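Local coordinates for Lmo0740 protein (Listeria monocytogenes, PDB 4RFA) that probably acts as a Crp-family transcription activator, a dimer whose cyclic-nucleotide-binding-type domain is joined to a winged-helix domain expected to bind DNA, at residues T69-F75 and V185-R191; A141-M145 and M156-N160; P150-I154 and N196-L201; I74-P78 and L161-M165. One frame throughout, in Å; residues are numbered along the deposited sequence. Where two conformers were deposited one is given.

How the contacts relate
Contacts 1, 2 and 4 join the N-terminal beta-roll domain, the dimer helix 126-143 and the C-terminal winged-helix domain. Contact 3 is internal to the winged-helix domain. Contacts 1 and 4 start from the same strand, 72-76, share Ile74 and Phe75, and have centres about 13 Å apart. Contact 1 reaches the first helix of the helix-turn-helix, contact 4 the end of helix 150-165. Contact 2 joins the end of the dimer helix to the middle of helix 150-165. Its centre is about 12 Å from that of contact 1, and Tyr189 OH to Asn160 ND2 (3.3 Å) links the two. Contacts 1 and 3, centres about 13 Å apart, are linked by Arg153 NE to Cys190 O (2.8 Å). Contacts 3 and 4, centres about 19 Å apart, do not touch.

Contact 1: T69-F75 and V185-R191; sequences TNYISIF and VLARYCR
A strand edge crosses a short helix. Residues 72-75 form a strand, broken at Ser73 (phi/psi -84/-42°), and residues 185-189 are helical. Their axes approach to 7.9 Å at 106°. The closest CA pairs are Tyr71-Arg188 at 4.3 Å and Ile72-Tyr189 at 4.8 Å. Thr69 OG1 lies 3.9 Å from Arg188 CD. Asn70 O accepts a strong bond from Arg188 NE (2.7 Å) and a weak one from Arg188 NH2 (3.2 Å). Arg188 NH2 also forms a salt bridge with Glu61. The Tyr71 ring (chi1 m) lies over Arg191 CA, a CH-pi contact of 3.7 Å from that CA to the ring centroid. Ile72 N donates to Arg188 O at 3.1 Å. Ile72 CD1 covers one face of the Arg188 guanidinium and reaches Val185 CG1 at 4.0 Å. Ser73 and Ile74 both face Val60, a classic beta bulge. Ser73 O accepts a bond from Arg191 NH2 at 3.0 Å. Arg191 ends the helix with positive phi (54°) and two bonds back into the last turn, a Schellman motif. The Phe75 ring (chi1 m) meets Tyr189 (chi1 t) obliquely, centroids 5.1 Å apart and planes at 53°. Phe75 CZ also touches Val185 CG1 at 3.8 Å. This is consistent with the beta-roll to helix-turn-helix interface of a Crp-type regulator.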
loop_
_atom_site.group_PDB
_atom_site.type_symbol
_atom_site.label_atom_id
_atom_site.label_comp_id
_atom_site.label_asym_id
_atom_site.label_seq_id
_atom_site.Cartn_x
_atom_site.Cartn_y
_atom_site.Cartn_z
ATOM N N THR A 69 8.680 17.219 14.622
ATOM C CA THR A 69 7.584 16.233 14.677
ATOM C C THR A 69 7.384 15.655 13.291
ATOM O O THR A 69 7.223 16.359 12.318
ATOM C CB THR A 69 6.251 16.819 15.241
ATOM O OG1 THR A 69 5.499 17.461 14.203
ATOM C CG2 THR A 69 6.533 17.810 16.364
ATOM N N ASN A 70 7.446 14.346 13.199
ATOM C CA ASN A 70 7.317 13.732 11.935
ATOM C C ASN A 70 5.874 13.740 11.460
ATOM O O ASN A 70 4.931 13.719 12.246
ATOM C CB ASN A 70 7.758 12.286 11.999
ATOM C CG ASN A 70 9.264 12.122 12.206
ATOM O OD1 ASN A 70 10.080 12.909 11.710
ATOM N ND2 ASN A 70 9.630 11.042 12.882
ATOM N N TYR A 71 5.741 13.704 10.150
ATOM C CA TYR A 71 4.473 13.473 9.514
ATOM C C TYR A 71 4.012 12.066 9.826
ATOM O O TYR A 71 4.793 11.189 10.167
ATOM C CB TYR A 71 4.637 13.618 8.006
ATOM C CG TYR A 71 4.959 15.017 7.529
ATOM C CD1 TYR A 71 4.508 16.137 8.215
ATOM C CD2 TYR A 71 5.682 15.217 6.349
ATOM C CE1 TYR A 71 4.777 17.421 7.758
ATOM C CE2 TYR A 71 5.952 16.502 5.872
ATOM C CZ TYR A 71 5.497 17.603 6.585
ATOM O OH TYR A 71 5.753 18.882 6.137
ATOM N N ILE A 72 2.731 11.837 9.645
ATOM C CA ILE A 72 2.146 10.524 9.846
ATOM C C ILE A 72 1.743 10.022 8.490
ATOM O O ILE A 72 1.006 10.713 7.767
ATOM C CB ILE A 72 0.898 10.632 10.711
ATOM C CG1 ILE A 72 1.294 11.051 12.120
ATOM C CG2 ILE A 72 0.068 9.353 10.628
ATOM C CD1 ILE A 72 0.123 11.553 12.970
ATOM N N SER A 73 2.209 8.830 8.151
ATOM C CA SER A 73 1.978 8.268 6.819
ATOM C C SER A 73 0.647 7.605 6.792
ATOM O O SER A 73 -0.062 7.694 5.813
ATOM C CB SER A 73 3.056 7.198 6.483
ATOM O OG SER A 73 4.343 7.807 6.562
ATOM N N ILE A 74 0.314 6.884 7.857
ATOM C CA ILE A 74 -0.971 6.186 7.880
ATOM C C ILE A 74 -1.287 5.793 9.301
ATOM O O ILE A 74 -0.366 5.662 10.087
ATOM C CB ILE A 74 -0.906 4.923 6.923
ATOM C CG1 ILE A 74 -2.268 4.266 6.733
ATOM C CG2 ILE A 74 0.124 3.948 7.408
ATOM C CD1 ILE A 74 -2.293 3.272 5.552
ATOM N N PHE A 75 -2.568 5.591 9.619
ATOM C CA PHE A 75 -2.951 5.071 10.899
ATOM C C PHE A 75 -3.083 3.553 10.900
ATOM O O PHE A 75 -3.376 2.980 9.900
ATOM C CB PHE A 75 -4.250 5.721 11.344
ATOM C CG PHE A 75 -4.083 7.170 11.658
ATOM C CD1 PHE A 75 -3.537 7.564 12.879
ATOM C CD2 PHE A 75 -4.352 8.132 10.712
ATOM C CE1 PHE A 75 -3.308 8.905 13.167
ATOM C CE2 PHE A 75 -4.115 9.492 10.981
ATOM C CZ PHE A 75 -3.580 9.879 12.209
ATOM N N VAL A 185 -2.247 16.530 15.088
ATOM C CA VAL A 185 -2.246 15.249 14.426
ATOM C C VAL A 185 -2.758 15.388 12.970
ATOM O O VAL A 185 -2.129 14.875 12.024
ATOM C CB VAL A 185 -3.040 14.240 15.223
ATOM C CG1 VAL A 185 -3.283 12.965 14.435
ATOM C CG2 VAL A 185 -2.323 13.950 16.580
ATOM N N LEU A 186 -3.836 16.146 12.794
ATOM C CA LEU A 186 -4.387 16.370 11.483
ATOM C C LEU A 186 -3.346 16.968 10.604
ATOM O O LEU A 186 -3.214 16.543 9.476
ATOM C CB LEU A 186 -5.638 17.250 11.524
ATOM C CG LEU A 186 -6.453 17.414 10.259
ATOM C CD1 LEU A 186 -6.967 16.061 9.814
ATOM C CD2 LEU A 186 -7.612 18.360 10.545
ATOM N N ALA A 187 -2.600 17.943 11.112
ATOM C CA ALA A 187 -1.555 18.554 10.340
ATOM C C ALA A 187 -0.463 17.582 9.911
ATOM O O ALA A 187 0.081 17.679 8.790
ATOM C CB ALA A 187 -0.918 19.685 11.090
ATOM N N ARG A 188 -0.076 16.708 10.823
ATOM C CA ARG A 188 0.933 15.724 10.530
ATOM C C ARG A 188 0.445 14.752 9.481
ATOM O O ARG A 188 1.229 14.373 8.594
ATOM C CB ARG A 188 1.388 15.010 11.785
ATOM C CG ARG A 188 2.070 15.964 12.763
ATOM C CD ARG A 188 2.199 15.362 14.129
ATOM N NE ARG A 188 3.078 14.229 14.101
ATOM C CZ ARG A 188 3.044 13.279 15.011
ATOM N NH1 ARG A 188 2.169 13.367 16.017
ATOM N NH2 ARG A 188 3.876 12.271 14.912
ATOM N N TYR A 189 -0.844 14.394 9.517
ATOM C CA TYR A 189 -1.381 13.443 8.551
ATOM C C TYR A 189 -1.560 14.100 7.192
ATOM O O TYR A 189 -1.460 13.441 6.127
ATOM C CB TYR A 189 -2.654 12.853 9.090
ATOM C CG TYR A 189 -3.394 11.858 8.206
ATOM C CD1 TYR A 189 -2.864 10.630 7.856
ATOM C CD2 TYR A 189 -4.704 12.126 7.820
ATOM C CE1 TYR A 189 -3.600 9.698 7.116
ATOM C CE2 TYR A 189 -5.435 11.209 7.072
ATOM C CZ TYR A 189 -4.876 10.004 6.719
ATOM O OH TYR A 189 -5.660 9.194 5.958
ATOM N N CYS A 190 -1.869 15.395 7.213
ATOM C CA CYS A 190 -1.972 16.180 5.981
ATOM C C CYS A 190 -0.644 16.663 5.434
ATOM O O CYS A 190 -0.610 17.283 4.387
ATOM C CB CYS A 190 -2.924 17.375 6.135
ATOM S SG CYS A 190 -4.605 16.835 6.435
ATOM N N ARG A 191 0.416 16.398 6.179
ATOM C CA ARG A 191 1.755 16.752 5.778
ATOM C C ARG A 191 1.791 18.277 5.442
ATOM O O ARG A 191 2.082 18.714 4.319
ATOM C CB ARG A 191 2.194 15.757 4.672
ATOM C CG ARG A 191 1.861 14.258 5.000
ATOM C CD ARG A 191 2.502 13.309 3.979
ATOM N NE ARG A 191 2.206 11.840 3.880
ATOM C CZ ARG A 191 1.172 11.114 4.331
ATOM N NH1 ARG A 191 0.160 11.634 5.001
ATOM N NH2 ARG A 191 1.159 9.782 4.030
#

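Contact 2: A141-M145 and M156-N160; sequences ALLGM and MALEN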
loop_
_atom_site.group_PDB
_atom_site.type_symbol
_atom_site.label_atom_id
_atom_site.label_comp_id
_atom_site.label_asym_id
_atom_site.label_seq_id
_atom_site.Cartn_x
_atom_site.Cartn_y
_atom_site.Cartn_z
ATOM N N ALA A 141 -6.000 5.100 -1.417
ATOM C CA ALA A 141 -6.679 6.346 -1.124
ATOM C C ALA A 141 -5.649 7.422 -0.806
ATOM O O ALA A 141 -5.689 8.534 -1.355
ATOM C CB ALA A 141 -7.666 6.152 0.013
ATOM N N LEU A 142 -4.622 7.037 -0.058
ATOM C CA LEU A 142 -3.577 7.969 0.295
ATOM C C LEU A 142 -2.773 8.421 -0.863
ATOM O O LEU A 142 -2.373 9.621 -0.914
ATOM C CB LEU A 142 -2.640 7.407 1.355
ATOM C CG LEU A 142 -3.377 7.389 2.682
ATOM C CD1 LEU A 142 -2.636 6.481 3.625
ATOM C CD2 LEU A 142 -3.449 8.769 3.260
ATOM N N LEU A 143 -2.478 7.503 -1.772
ATOM C CA LEU A 143 -1.744 7.903 -2.990
ATOM C C LEU A 143 -2.478 9.032 -3.748
ATOM O O LEU A 143 -1.865 9.856 -4.436
ATOM C CB LEU A 143 -1.498 6.711 -3.907
ATOM C CG LEU A 143 -0.532 5.614 -3.391
ATOM C CD1 LEU A 143 -0.523 4.449 -4.368
ATOM C CD2 LEU A 143 0.878 6.134 -3.256
ATOM N N GLY A 144 -3.787 9.092 -3.621
ATOM C CA GLY A 144 -4.542 10.189 -4.253
ATOM C C GLY A 144 -4.185 11.578 -3.734
ATOM O O GLY A 144 -4.593 12.603 -4.313
HETATM N N MSE A 145 -3.399 11.631 -2.663
HETATM C CA MSE A 145 -3.007 12.900 -2.067
HETATM C C MSE A 145 -1.818 13.506 -2.764
HETATM O O MSE A 145 -1.525 14.704 -2.561
HETATM C CB MSE A 145 -2.666 12.679 -0.597
HETATM C CG MSE A 145 -3.900 12.848 0.281
HETATM SE SE MSE A 145 -3.349 12.987 2.167
HETATM C CE MSE A 145 -5.141 13.165 2.964
HETATM N N MSE A 156 -9.530 15.347 1.829
HETATM C CA MSE A 156 -9.311 13.941 1.560
HETATM C C MSE A 156 -8.941 13.268 2.842
HETATM O O MSE A 156 -9.424 12.185 3.080
HETATM C CB MSE A 156 -8.164 13.661 0.563
HETATM C CG MSE A 156 -8.579 14.144 -0.818
HETATM SE SE MSE A 156 -7.022 14.122 -2.064
HETATM C CE MSE A 156 -6.977 12.169 -2.104
ATOM N N ALA A 157 -8.072 13.877 3.655
ATOM C CA ALA A 157 -7.771 13.309 4.968
ATOM C C ALA A 157 -9.047 13.101 5.826
ATOM O O ALA A 157 -9.268 12.052 6.419
ATOM C CB ALA A 157 -6.787 14.195 5.710
ATOM N N LEU A 158 -9.838 14.143 5.984
ATOM C CA LEU A 158 -10.961 14.064 6.896
ATOM C C LEU A 158 -11.960 13.068 6.388
ATOM O O LEU A 158 -12.609 12.375 7.180
ATOM C CB LEU A 158 -11.623 15.421 7.044
ATOM C CG LEU A 158 -10.856 16.369 7.946
ATOM C CD1 LEU A 158 -11.424 17.772 7.842
ATOM C CD2 LEU A 158 -10.835 15.886 9.397
ATOM N N GLU A 159 -12.034 12.909 5.068
ATOM C CA GLU A 159 -12.860 11.857 4.520
ATOM C C GLU A 159 -12.312 10.451 4.753
ATOM O O GLU A 159 -13.108 9.527 4.996
ATOM C CB GLU A 159 -13.167 12.085 3.014
ATOM C CG GLU A 159 -13.628 10.846 2.290
ATOM C CD GLU A 159 -13.769 11.022 0.776
ATOM O OE1 GLU A 159 -14.411 11.992 0.318
ATOM O OE2 GLU A 159 -13.251 10.145 0.041
ATOM N N ASN A 160 -11.007 10.258 4.554
ATOM C CA ASN A 160 -10.363 8.979 4.759
ATOM C C ASN A 160 -10.586 8.584 6.229
ATOM O O ASN A 160 -10.881 7.432 6.563
ATOM C CB ASN A 160 -8.825 9.046 4.597
ATOM C CG ASN A 160 -8.312 9.232 3.133
ATOM O OD1 ASN A 160 -9.011 9.039 2.146
ATOM N ND2 ASN A 160 -7.022 9.539 3.021
#
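Helix 150-165 faces the end of the dimer helix 126-143 here, and the contact buries 279 Å². Met156 and Met145 are both selenomethionine. The Met156 side chain points toward 141-145 and folds with chi3 near 70°. Its CE comes to 3.3 Å from Gly144 O, 3.7 Å from Met145 N and 3.9 Å from Ala141 O. Gly144 has no CB, and one placed there would come within 3.1 Å of Met156 CE. Ala157 receives the tip of Met145, whose chi2 and chi3 are both t. Met145 CE lies 3.1 Å from Ala157 N and 3.4 Å from Ala157 CB, and 3.9 Å from Met156 CB. One turn after Met156, Asn160 also points toward the other helix. Its OD1 lies 3.8 Å from Ala141 CB and its ND2 3.7 Å from Leu142 CD2. Asn160 ND2 bonds to Tyr189 OH instead. Across the dimer, Leu142 packs on Leu143 of the second subunit. The segments share no hydrogen bond. The two methionine side chains pack on Gly144, Ala157 and backbone atoms, and Asn160 on Ala141 and Leu142. The contact therefore rests on close apolar and van der Waals fit.

Contact 3: P150-I154 and N196-L201; sequences PKERI and NISNLL
Two helices of the winged-helix domain cross here. Residues 150-154 are the start of helix 150-165. Residues 196-201 belong to helix 194-206, the second helix of the helix-turn-helix and, as in Crp relatives, probably the recognition helix. The segment axes pass 10.3 Å apart at a crossing angle of -68°. Lys151 and Leu200 have the closest CA atoms, 6.4 Å apart. The apolar contacts come first. Ile154 (chi1 t, chi2 t) points toward the second helix. Its CD1 meets Ile197 CD1 at 3.4 Å, Leu200 CB at 3.9 Å and Leu201 CD2 at 4.0 Å. Leu200 (chi1 m, chi2 t) points back toward Pro150 and Lys151. Leu200 CD1 lies 4.0 Å from Pro150 CB, and Leu200 CD2 lies 3.7 Å from Lys151 CD. Of the polar side chains, Asn196 points toward Pro150, with ND2 3.6 Å from Pro150 CB. That amide is hydrogen-bonded to Thr192 OG1. Lys151 lends its methylene chain to Leu200, while its NZ forms salt bridges with Glu203 and Glu207. Leu186 of helix 183-189 touches Leu201 nearby. Between the segments the contacts are mainly apolar. The charged end of Lys151 is paired outside them, which ties the helix start to glutamates in and just past the end of helix 194-206.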
loop_
_atom_site.group_PDB
_atom_site.type_symbol
_atom_site.label_atom_id
_atom_site.label_comp_id
_atom_site.label_asym_id
_atom_site.label_seq_id
_atom_site.Cartn_x
_atom_site.Cartn_y
_atom_site.Cartn_z
ATOM N N PRO A 150 -2.526 21.795 0.086
ATOM C CA PRO A 150 -2.926 21.421 1.437
ATOM C C PRO A 150 -4.428 21.405 1.648
ATOM O O PRO A 150 -4.929 20.542 2.346
ATOM C CB PRO A 150 -2.238 22.474 2.306
ATOM C CG PRO A 150 -0.995 22.815 1.527
ATOM C CD PRO A 150 -1.451 22.812 0.081
ATOM N N LYS A 151 -5.139 22.296 0.988
ATOM C CA LYS A 151 -6.594 22.344 1.105
ATOM C C LYS A 151 -7.248 21.115 0.550
ATOM O O LYS A 151 -8.177 20.548 1.124
ATOM C CB LYS A 151 -7.142 23.576 0.368
ATOM C CG LYS A 151 -8.672 23.663 0.315
ATOM C CD LYS A 151 -9.252 24.502 1.439
ATOM C CE LYS A 151 -10.777 24.617 1.369
ATOM N NZ LYS A 151 -11.253 25.667 0.454
ATOM N N GLU A 152 -6.808 20.708 -0.615
ATOM C CA GLU A 152 -7.316 19.463 -1.145
ATOM C C GLU A 152 -6.979 18.298 -0.256
ATOM O O GLU A 152 -7.774 17.400 -0.111
ATOM C CB GLU A 152 -6.734 19.230 -2.520
ATOM C CG GLU A 152 -7.194 20.267 -3.530
ATOM C CD GLU A 152 -6.450 20.101 -4.820
ATOM O OE1 GLU A 152 -5.191 20.088 -4.794
ATOM O OE2 GLU A 152 -7.129 19.913 -5.830
ATOM N N ARG A 153 -5.783 18.286 0.322
ATOM C CA ARG A 153 -5.410 17.191 1.206
ATOM C C ARG A 153 -6.263 17.086 2.464
ATOM O O ARG A 153 -6.581 15.991 2.916
ATOM C CB ARG A 153 -3.954 17.328 1.607
ATOM C CG ARG A 153 -3.025 17.102 0.436
ATOM C CD ARG A 153 -1.621 16.718 0.804
ATOM N NE ARG A 153 -0.907 17.668 1.661
ATOM C CZ ARG A 153 -0.154 18.684 1.245
ATOM N NH1 ARG A 153 -0.043 18.992 -0.059
ATOM N NH2 ARG A 153 0.502 19.402 2.148
ATOM N N ILE A 154 -6.647 18.221 3.040
ATOM C CA ILE A 154 -7.387 18.177 4.297
ATOM C C ILE A 154 -8.783 17.590 4.099
ATOM O O ILE A 154 -9.284 16.829 4.939
ATOM C CB ILE A 154 -7.417 19.562 4.983
ATOM C CG1 ILE A 154 -7.932 19.425 6.417
ATOM C CG2 ILE A 154 -8.251 20.582 4.216
ATOM C CD1 ILE A 154 -7.838 20.710 7.189
ATOM N N ASN A 196 -1.251 26.459 9.252
ATOM C CA ASN A 196 -1.960 26.288 8.010
ATOM C C ASN A 196 -3.212 25.433 8.196
ATOM O O ASN A 196 -4.272 25.753 7.693
ATOM C CB ASN A 196 -1.031 25.676 6.978
ATOM C CG ASN A 196 -1.533 25.869 5.585
ATOM O OD1 ASN A 196 -2.312 26.779 5.329
ATOM N ND2 ASN A 196 -1.114 25.008 4.678
ATOM N N ILE A 197 -3.098 24.335 8.922
ATOM C CA ILE A 197 -4.287 23.547 9.251
ATOM C C ILE A 197 -5.399 24.422 9.907
ATOM O O ILE A 197 -6.591 24.270 9.620
ATOM C CB ILE A 197 -3.894 22.359 10.173
ATOM C CG1 ILE A 197 -3.627 21.111 9.360
ATOM C CG2 ILE A 197 -4.948 22.023 11.190
ATOM C CD1 ILE A 197 -4.700 20.630 8.431
ATOM N N SER A 198 -5.007 25.327 10.792
ATOM C CA SER A 198 -5.990 26.141 11.521
ATOM C C SER A 198 -6.800 26.952 10.546
ATOM O O SER A 198 -8.018 27.008 10.621
ATOM C CB SER A 198 -5.299 27.079 12.504
ATOM O OG SER A 198 -6.236 27.585 13.417
ATOM N N ASN A 199 -6.102 27.577 9.610
ATOM C CA ASN A 199 -6.743 28.402 8.593
ATOM C C ASN A 199 -7.632 27.618 7.671
ATOM O O ASN A 199 -8.727 28.047 7.347
ATOM C CB ASN A 199 -5.666 29.102 7.799
ATOM C CG ASN A 199 -5.017 30.211 8.596
ATOM O OD1 ASN A 199 -5.633 30.757 9.503
ATOM N ND2 ASN A 199 -3.771 30.509 8.307
ATOM N N LEU A 200 -7.181 26.434 7.296
ATOM C CA LEU A 200 -7.981 25.541 6.484
ATOM C C LEU A 200 -9.211 25.020 7.201
ATOM O O LEU A 200 -10.242 24.905 6.582
ATOM C CB LEU A 200 -7.148 24.357 6.024
ATOM C CG LEU A 200 -5.966 24.761 5.122
ATOM C CD1 LEU A 200 -5.032 23.588 4.927
ATOM C CD2 LEU A 200 -6.483 25.291 3.799
ATOM N N LEU A 201 -9.095 24.646 8.472
ATOM C CA LEU A 201 -10.246 24.262 9.247
ATOM C C LEU A 201 -11.321 25.352 9.267
ATOM O O LEU A 201 -12.519 25.032 9.207
ATOM C CB LEU A 201 -9.872 23.881 10.692
ATOM C CG LEU A 201 -9.056 22.599 10.859
ATOM C CD1 LEU A 201 -8.538 22.507 12.285
ATOM C CD2 LEU A 201 -9.878 21.384 10.506
#

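Contact 4: I74-P78 and L161-M165; sequences IFVLP and LAVEM
Phe75 sets its ring against Leu161 and Met165. With chi1 m, it brings CD2 to 3.7 Å from Leu161 CD2 and CG to 3.7 Å from Met165 CE. Met165 is selenomethionine. Its unusual chi1 (-143°) and chi3 (-106°) place SE 5.4 Å from the Phe75 ring centroid, an oblique Met-aromatic contact. Phe75 and Leu77 both point toward the helix and Val76 points away; the alternation of the strand carries on into Leu77, just past its end. Leu77 CD2 touches Met165 CE at 3.7 Å, and Leu77 CD1 touches Glu164 CG at 3.7 Å. Strand 74-76 and helix 161-165 run nearly parallel, at 13°, with axes 10.9 Å apart. One water bridges them: it accepts from Phe75 N at 2.9 Å and donates to Glu164 OE1 at 2.9 Å. Glu164 OE2 forms a salt bridge with Arg138. Strand 72-76, paired with strand 58-62, packs against the end of helix 150-165, with Ile74 also touching helix 126-143 and Phe75 helix 183-189.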
loop_
_atom_site.group_PDB
_atom_site.type_symbol
_atom_site.label_atom_id
_atom_site.label_comp_id
_atom_site.label_asym_id
_atom_site.label_seq_id
_atom_site.Cartn_x
_atom_site.Cartn_y
_atom_site.Cartn_z
ATOM N N ILE A 74 0.314 6.884 7.857
ATOM C CA ILE A 74 -0.971 6.186 7.880
ATOM C C ILE A 74 -1.287 5.793 9.301
ATOM O O ILE A 74 -0.366 5.662 10.087
ATOM C CB ILE A 74 -0.906 4.923 6.923
ATOM C CG1 ILE A 74 -2.268 4.266 6.733
ATOM C CG2 ILE A 74 0.124 3.948 7.408
ATOM C CD1 ILE A 74 -2.293 3.272 5.552
ATOM N N PHE A 75 -2.568 5.591 9.619
ATOM C CA PHE A 75 -2.951 5.071 10.899
ATOM C C PHE A 75 -3.083 3.553 10.900
ATOM O O PHE A 75 -3.376 2.980 9.900
ATOM C CB PHE A 75 -4.250 5.721 11.344
ATOM C CG PHE A 75 -4.083 7.170 11.658
ATOM C CD1 PHE A 75 -3.537 7.564 12.879
ATOM C CD2 PHE A 75 -4.352 8.132 10.712
ATOM C CE1 PHE A 75 -3.308 8.905 13.167
ATOM C CE2 PHE A 75 -4.115 9.492 10.981
ATOM C CZ PHE A 75 -3.580 9.879 12.209
ATOM N N VAL A 76 -2.939 2.944 12.077
ATOM C CA VAL A 76 -3.134 1.525 12.311
ATOM C C VAL A 76 -4.415 1.420 13.115
ATOM O O VAL A 76 -4.520 2.019 14.183
ATOM C CB VAL A 76 -1.996 1.044 13.218
ATOM C CG1 VAL A 76 -2.234 -0.376 13.751
ATOM C CG2 VAL A 76 -0.694 1.207 12.479
ATOM N N LEU A 77 -5.363 0.653 12.608
ATOM C CA LEU A 77 -6.695 0.504 13.165
ATOM C C LEU A 77 -6.894 -0.873 13.793
ATOM O O LEU A 77 -6.169 -1.814 13.467
ATOM C CB LEU A 77 -7.739 0.661 12.041
ATOM C CG LEU A 77 -7.389 1.728 11.023
ATOM C CD1 LEU A 77 -8.392 1.785 9.875
ATOM C CD2 LEU A 77 -7.299 3.099 11.681
ATOM N N PRO A 78 -7.880 -0.988 14.704
ATOM C CA PRO A 78 -8.333 -2.280 15.174
ATOM C C PRO A 78 -8.622 -3.200 14.000
ATOM O O PRO A 78 -9.212 -2.756 13.013
ATOM C CB PRO A 78 -9.623 -1.943 15.974
ATOM C CG PRO A 78 -9.459 -0.528 16.403
ATOM C CD PRO A 78 -8.747 0.098 15.198
ATOM N N LEU A 161 -10.336 9.518 7.120
ATOM C CA LEU A 161 -10.535 9.207 8.561
ATOM C C LEU A 161 -12.009 8.916 8.910
ATOM O O LEU A 161 -12.311 8.031 9.700
ATOM C CB LEU A 161 -10.039 10.352 9.384
ATOM C CG LEU A 161 -8.534 10.550 9.232
ATOM C CD1 LEU A 161 -8.094 11.811 9.935
ATOM C CD2 LEU A 161 -7.739 9.387 9.793
ATOM N N ALA A 162 -12.942 9.633 8.293
ATOM C CA ALA A 162 -14.365 9.376 8.579
ATOM C C ALA A 162 -14.707 7.975 8.167
ATOM O O ALA A 162 -15.379 7.247 8.874
ATOM C CB ALA A 162 -15.257 10.362 7.854
ATOM N N VAL A 163 -14.193 7.563 7.028
ATOM C CA VAL A 163 -14.381 6.198 6.626
ATOM C C VAL A 163 -13.665 5.243 7.604
ATOM O O VAL A 163 -14.231 4.226 7.985
ATOM C CB VAL A 163 -13.881 5.965 5.196
ATOM C CG1 VAL A 163 -13.902 4.461 4.853
ATOM C CG2 VAL A 163 -14.747 6.738 4.214
ATOM N N GLU A 164 -12.453 5.549 8.007
ATOM C CA GLU A 164 -11.697 4.601 8.786
ATOM C C GLU A 164 -12.134 4.454 10.210
ATOM O O GLU A 164 -12.121 3.395 10.737
ATOM C CB GLU A 164 -10.251 5.022 8.832
ATOM C CG GLU A 164 -9.440 4.550 7.680
ATOM C CD GLU A 164 -8.095 5.206 7.629
ATOM O OE1 GLU A 164 -7.680 5.822 8.602
ATOM O OE2 GLU A 164 -7.449 5.089 6.603
HETATM N N MSE A 165 -12.499 5.549 10.827
HETATM C CA MSE A 165 -12.419 5.689 12.220
HETATM C C MSE A 165 -13.493 6.552 12.741
HETATM O O MSE A 165 -13.450 6.940 13.897
HETATM C CB MSE A 165 -11.241 6.604 12.180
HETATM C CG MSE A 165 -10.263 6.392 13.282
HETATM SE SE MSE A 165 -9.031 7.863 13.207
HETATM C CE MSE A 165 -7.644 6.737 12.468
HETATM O O HOH W 1 -4.844 6.112 7.971
#